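Local coordinates for sugar ABC transporter substrate-binding protein, BlMnBP1 (Bifidobacterium animalis subsp. lactis ATCC 27673, PDB 6I5R) that binds mannobiose and probably delivers manno-oligosaccharides from outside the cell to an ABC transporter for uptake, at residues A[18-29]-A[334-345]. Sequence-based numbering, arbitrary orientation.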
loop_
_atom_site.group_PDB
_atom_site.type_symbol
_atom_site.label_atom_id
_atom_site.label_comp_id
_atom_site.label_asym_id
_atom_site.label_seq_id
_atom_site.Cartn_x
_atom_site.Cartn_y
_atom_site.Cartn_z
ATOM N N ASN A 18 21.852 5.486 -14.309
ATOM C CA ASN A 18 22.839 4.941 -13.375
ATOM C C ASN A 18 24.222 5.452 -13.758
ATOM O O ASN A 18 24.736 5.126 -14.840
ATOM C CB ASN A 18 22.787 3.414 -13.378
ATOM C CG ASN A 18 23.678 2.783 -12.289
ATOM O OD1 ASN A 18 24.568 3.435 -11.713
ATOM N ND2 ASN A 18 23.466 1.488 -12.044
ATOM N N LYS A 19 24.810 6.292 -12.897
ATOM C CA LYS A 19 26.141 6.826 -13.158
ATOM C C LYS A 19 27.247 5.937 -12.622
ATOM O O LYS A 19 28.416 6.161 -12.973
ATOM C CB LYS A 19 26.333 8.216 -12.525
ATOM C CG LYS A 19 25.370 9.264 -12.973
ATOM C CD LYS A 19 25.566 10.586 -12.218
ATOM C CE LYS A 19 24.548 11.579 -12.754
ATOM N NZ LYS A 19 24.292 12.770 -11.897
ATOM N N THR A 20 26.914 4.942 -11.804
ATOM C CA THR A 20 27.919 4.217 -11.029
ATOM C C THR A 20 28.608 3.105 -11.805
ATOM O O THR A 20 29.689 2.689 -11.410
ATOM C CB THR A 20 27.308 3.578 -9.772
ATOM O OG1 THR A 20 26.454 2.468 -10.132
ATOM C CG2 THR A 20 26.522 4.619 -9.006
ATOM N N GLY A 21 28.000 2.568 -12.849
ATOM C CA GLY A 21 28.549 1.389 -13.495
ATOM C C GLY A 21 28.267 0.082 -12.789
ATOM O O GLY A 21 28.774 -0.972 -13.221
ATOM N N ILE A 22 27.456 0.109 -11.736
ATOM C CA ILE A 22 27.208 -1.044 -10.870
ATOM C C ILE A 22 25.699 -1.278 -10.789
ATOM O O ILE A 22 24.937 -0.355 -10.465
ATOM C CB ILE A 22 27.781 -0.814 -9.462
ATOM C CG1 ILE A 22 29.216 -0.307 -9.522
ATOM C CG2 ILE A 22 27.716 -2.084 -8.627
ATOM C CD1 ILE A 22 29.694 0.299 -8.190
ATOM N N THR A 23 25.273 -2.504 -11.060
ATOM C CA THR A 23 23.873 -2.832 -10.850
ATOM C C THR A 23 23.697 -3.388 -9.452
ATOM O O THR A 23 24.646 -3.826 -8.804
ATOM C CB THR A 23 23.331 -3.828 -11.885
ATOM O OG1 THR A 23 24.059 -5.056 -11.839
ATOM C CG2 THR A 23 23.387 -3.212 -13.292
ATOM N N TYR A 24 22.450 -3.378 -8.993
ATOM C CA TYR A 24 22.150 -3.851 -7.643
ATOM C C TYR A 24 22.625 -5.274 -7.366
ATOM O O TYR A 24 23.198 -5.509 -6.287
ATOM C CB TYR A 24 20.638 -3.701 -7.433
ATOM C CG TYR A 24 20.072 -4.284 -6.167
ATOM C CD1 TYR A 24 19.830 -5.645 -6.045
ATOM C CD2 TYR A 24 19.707 -3.454 -5.122
ATOM C CE1 TYR A 24 19.286 -6.164 -4.896
ATOM C CE2 TYR A 24 19.154 -3.965 -3.973
ATOM C CZ TYR A 24 18.956 -5.314 -3.851
ATOM O OH TYR A 24 18.410 -5.810 -2.683
ATOM N N PRO A 25 22.417 -6.258 -8.239
ATOM C CA PRO A 25 22.909 -7.616 -7.929
ATOM C C PRO A 25 24.432 -7.688 -7.775
ATOM O O PRO A 25 24.938 -8.636 -7.147
ATOM C CB PRO A 25 22.412 -8.462 -9.118
ATOM C CG PRO A 25 21.249 -7.653 -9.716
ATOM C CD PRO A 25 21.660 -6.206 -9.510
ATOM N N GLU A 26 25.165 -6.720 -8.345
ATOM C CA GLU A 26 26.626 -6.688 -8.372
ATOM C C GLU A 26 27.222 -6.154 -7.078
ATOM O O GLU A 26 28.440 -6.258 -6.877
ATOM C CB GLU A 26 27.080 -5.852 -9.569
ATOM C CG GLU A 26 26.871 -6.518 -10.954
ATOM C CD GLU A 26 27.285 -5.639 -12.133
ATOM O OE1 GLU A 26 27.037 -4.410 -12.083
ATOM O OE2 GLU A 26 27.869 -6.167 -13.127
ATOM N N ILE A 27 26.385 -5.619 -6.180
ATOM C CA ILE A 27 26.858 -5.095 -4.904
ATOM C C ILE A 27 27.086 -6.261 -3.957
ATOM O O ILE A 27 26.167 -7.053 -3.706
ATOM C CB ILE A 27 25.841 -4.098 -4.321
ATOM C CG1 ILE A 27 25.699 -2.889 -5.235
ATOM C CG2 ILE A 27 26.242 -3.655 -2.927
ATOM C CD1 ILE A 27 24.635 -1.969 -4.784
ATOM N N LYS A 28 28.284 -6.319 -3.377
ATOM C CA LYS A 28 28.608 -7.241 -2.295
ATOM C C LYS A 28 28.594 -6.467 -0.990
ATOM O O LYS A 28 29.578 -5.784 -0.660
ATOM C CB LYS A 28 29.979 -7.852 -2.560
ATOM C CG LYS A 28 30.155 -8.664 -3.903
ATOM C CD LYS A 28 31.687 -8.897 -4.155
ATOM C CE LYS A 28 31.877 -9.979 -5.216
ATOM N NZ LYS A 28 33.299 -10.091 -5.698
ATOM N N LEU A 29 27.477 -6.532 -0.267
ATOM C CA LEU A 29 27.363 -5.772 0.973
ATOM C C LEU A 29 28.498 -6.098 1.960
ATOM O O LEU A 29 28.740 -7.271 2.304
ATOM C CB LEU A 29 26.017 -6.025 1.639
ATOM C CG LEU A 29 24.830 -5.403 0.997
ATOM C CD1 LEU A 29 23.538 -5.884 1.706
ATOM C CD2 LEU A 29 24.908 -3.874 1.037
ATOM N N GLN A 334 24.794 8.011 -5.644
ATOM C CA GLN A 334 24.007 6.940 -6.237
ATOM C C GLN A 334 24.432 5.579 -5.700
ATOM O O GLN A 334 23.591 4.739 -5.356
ATOM C CB GLN A 334 24.133 6.972 -7.758
ATOM C CG GLN A 334 23.435 8.125 -8.428
ATOM C CD GLN A 334 23.378 7.962 -9.916
ATOM O OE1 GLN A 334 23.748 6.935 -10.423
ATOM N NE2 GLN A 334 22.877 8.973 -10.626
ATOM N N GLU A 335 25.734 5.338 -5.613
ATOM C CA GLU A 335 26.203 4.043 -5.143
ATOM C C GLU A 335 25.978 3.893 -3.646
ATOM O O GLU A 335 25.502 2.845 -3.181
ATOM C CB GLU A 335 27.686 3.870 -5.491
ATOM C CG GLU A 335 28.176 2.456 -5.266
ATOM C CD GLU A 335 29.670 2.310 -5.458
ATOM O OE1 GLU A 335 30.269 3.152 -6.181
ATOM O OE2 GLU A 335 30.223 1.331 -4.905
ATOM N N ALA A 336 26.254 4.946 -2.875
ATOM C CA ALA A 336 25.963 4.898 -1.450
ATOM C C ALA A 336 24.490 4.590 -1.215
ATOM O O ALA A 336 24.144 3.789 -0.348
ATOM C CB ALA A 336 26.335 6.213 -0.780
ATOM N N SER A 337 23.618 5.204 -2.010
ATOM C CA SER A 337 22.181 5.018 -1.821
ATOM C C SER A 337 21.766 3.598 -2.176
ATOM O O SER A 337 20.890 3.022 -1.525
ATOM C CB SER A 337 21.411 6.026 -2.675
ATOM O OG SER A 337 21.606 7.362 -2.237
ATOM N N MET A 338 22.375 3.026 -3.225
ATOM C CA MET A 338 22.002 1.679 -3.653
ATOM C C MET A 338 22.505 0.639 -2.661
ATOM O O MET A 338 21.837 -0.384 -2.425
ATOM C CB MET A 338 22.534 1.398 -5.065
ATOM C CG MET A 338 21.985 0.124 -5.664
ATOM S SD MET A 338 22.426 -0.154 -7.411
ATOM C CE MET A 338 21.948 1.367 -8.232
ATOM N N ILE A 339 23.664 0.904 -2.052
ATOM C CA ILE A 339 24.133 0.081 -0.941
ATOM C C ILE A 339 23.142 0.118 0.217
ATOM O O ILE A 339 22.766 -0.923 0.758
ATOM C CB ILE A 339 25.533 0.541 -0.501
ATOM C CG1 ILE A 339 26.509 0.315 -1.656
ATOM C CG2 ILE A 339 25.962 -0.178 0.761
ATOM C CD1 ILE A 339 27.923 0.846 -1.418
ATOM N N PHE A 340 22.686 1.315 0.616
ATOM C CA PHE A 340 21.736 1.393 1.720
ATOM C C PHE A 340 20.418 0.690 1.382
ATOM O O PHE A 340 19.835 0.012 2.231
ATOM C CB PHE A 340 21.485 2.861 2.102
ATOM C CG PHE A 340 20.505 3.011 3.230
ATOM C CD1 PHE A 340 20.862 2.640 4.515
ATOM C CD2 PHE A 340 19.233 3.490 3.000
ATOM C CE1 PHE A 340 19.963 2.722 5.549
ATOM C CE2 PHE A 340 18.318 3.585 4.048
ATOM C CZ PHE A 340 18.695 3.210 5.320
ATOM N N VAL A 341 19.916 0.851 0.156
ATOM C CA VAL A 341 18.690 0.143 -0.213
ATOM C C VAL A 341 18.907 -1.363 -0.140
ATOM O O VAL A 341 18.069 -2.114 0.371
ATOM C CB VAL A 341 18.220 0.573 -1.614
ATOM C CG1 VAL A 341 17.129 -0.357 -2.120
ATOM C CG2 VAL A 341 17.723 1.996 -1.595
ATOM N N LYS A 342 20.023 -1.844 -0.668
ATOM C CA LYS A 342 20.239 -3.280 -0.619
ATOM C C LYS A 342 20.389 -3.752 0.819
ATOM O O LYS A 342 19.915 -4.840 1.175
ATOM C CB LYS A 342 21.467 -3.670 -1.438
ATOM C CG LYS A 342 21.648 -5.185 -1.583
ATOM C CD LYS A 342 22.553 -5.541 -2.777
ATOM C CE LYS A 342 22.543 -7.025 -3.088
ATOM N NZ LYS A 342 23.374 -7.336 -4.292
ATOM N N TRP A 343 21.046 -2.948 1.659
ATOM C CA TRP A 343 21.151 -3.283 3.075
ATOM C C TRP A 343 19.763 -3.327 3.704
ATOM O O TRP A 343 19.434 -4.250 4.461
ATOM C CB TRP A 343 22.065 -2.282 3.825
ATOM C CG TRP A 343 22.239 -2.703 5.271
ATOM C CD1 TRP A 343 23.115 -3.634 5.752
ATOM C CD2 TRP A 343 21.453 -2.285 6.387
ATOM N NE1 TRP A 343 22.942 -3.791 7.102
ATOM C CE2 TRP A 343 21.931 -2.970 7.519
ATOM C CE3 TRP A 343 20.409 -1.369 6.549
ATOM C CZ2 TRP A 343 21.369 -2.807 8.790
ATOM C CZ3 TRP A 343 19.871 -1.181 7.824
ATOM C CH2 TRP A 343 20.349 -1.903 8.920
ATOM N N MET A 344 18.944 -2.310 3.426
ATOM C CA MET A 344 17.570 -2.328 3.912
ATOM C C MET A 344 16.860 -3.604 3.474
ATOM O O MET A 344 16.169 -4.250 4.269
ATOM C CB MET A 344 16.818 -1.101 3.406
ATOM C CG MET A 344 17.114 0.188 4.160
ATOM S SD MET A 344 16.837 0.105 5.946
ATOM C CE MET A 344 15.086 -0.368 6.077
ATOM N N THR A 345 17.035 -3.990 2.209
ATOM C CA THR A 345 16.309 -5.132 1.667
ATOM C C THR A 345 16.809 -6.446 2.246
ATOM O O THR A 345 16.012 -7.281 2.672
ATOM C CB THR A 345 16.422 -5.156 0.139
ATOM O OG1 THR A 345 15.907 -3.932 -0.385
ATOM C CG2 THR A 345 15.628 -6.316 -0.433
#
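Lys342 runs its extended chain over one face of the Tyr24 ring, CD 3.9 Å from the ring centroid in a CH-pi contact; a long aliphatic stem suits the place because it can lie over the ring and still carry a charge to carbonyls beyond. With CG anti to the backbone N (chi1 -172°), the stem brings its ammonium to the 3-10 turn 24-26 and the residue after it, where NZ donates to Tyr24 O at 2.7 Å and to Ile27 O at 2.9 Å, the latter on a lone pair. Tyr24 O also accepts from Ile27 N on the opposite face of its plane, so this buried lysine pins the turn. Cut back to an alanine, this position would probably leave the Ile27 carbonyl without its ammonium donor and one face of the Tyr24 ring without the stem that packs on it. Beside it packing is tight: Ile27 CD1 presses on Met338 CG at 3.5 Å, and unbranched Met338 sets SD 3.6 Å from Tyr24 N. Leu29 adds its methyls against Ile339 and Trp343. Towards Asn18 the contact turns polar and more exposed. Gln334 OE1 takes a nearly straight bond (169°) from Lys19 N, while the exposed Lys19 side chain crosses that of Gln334 at about a right angle and NZ reaches Ile329 O; Ile22 CD1 packs against the carboxylate carbon of Glu335, both residues partly exposed. The N-terminal loop thus covers one side of helix 331-346, whose other sides pack on strands 38-44 and 314-325 and helix 59-69 of the solute-binding fold.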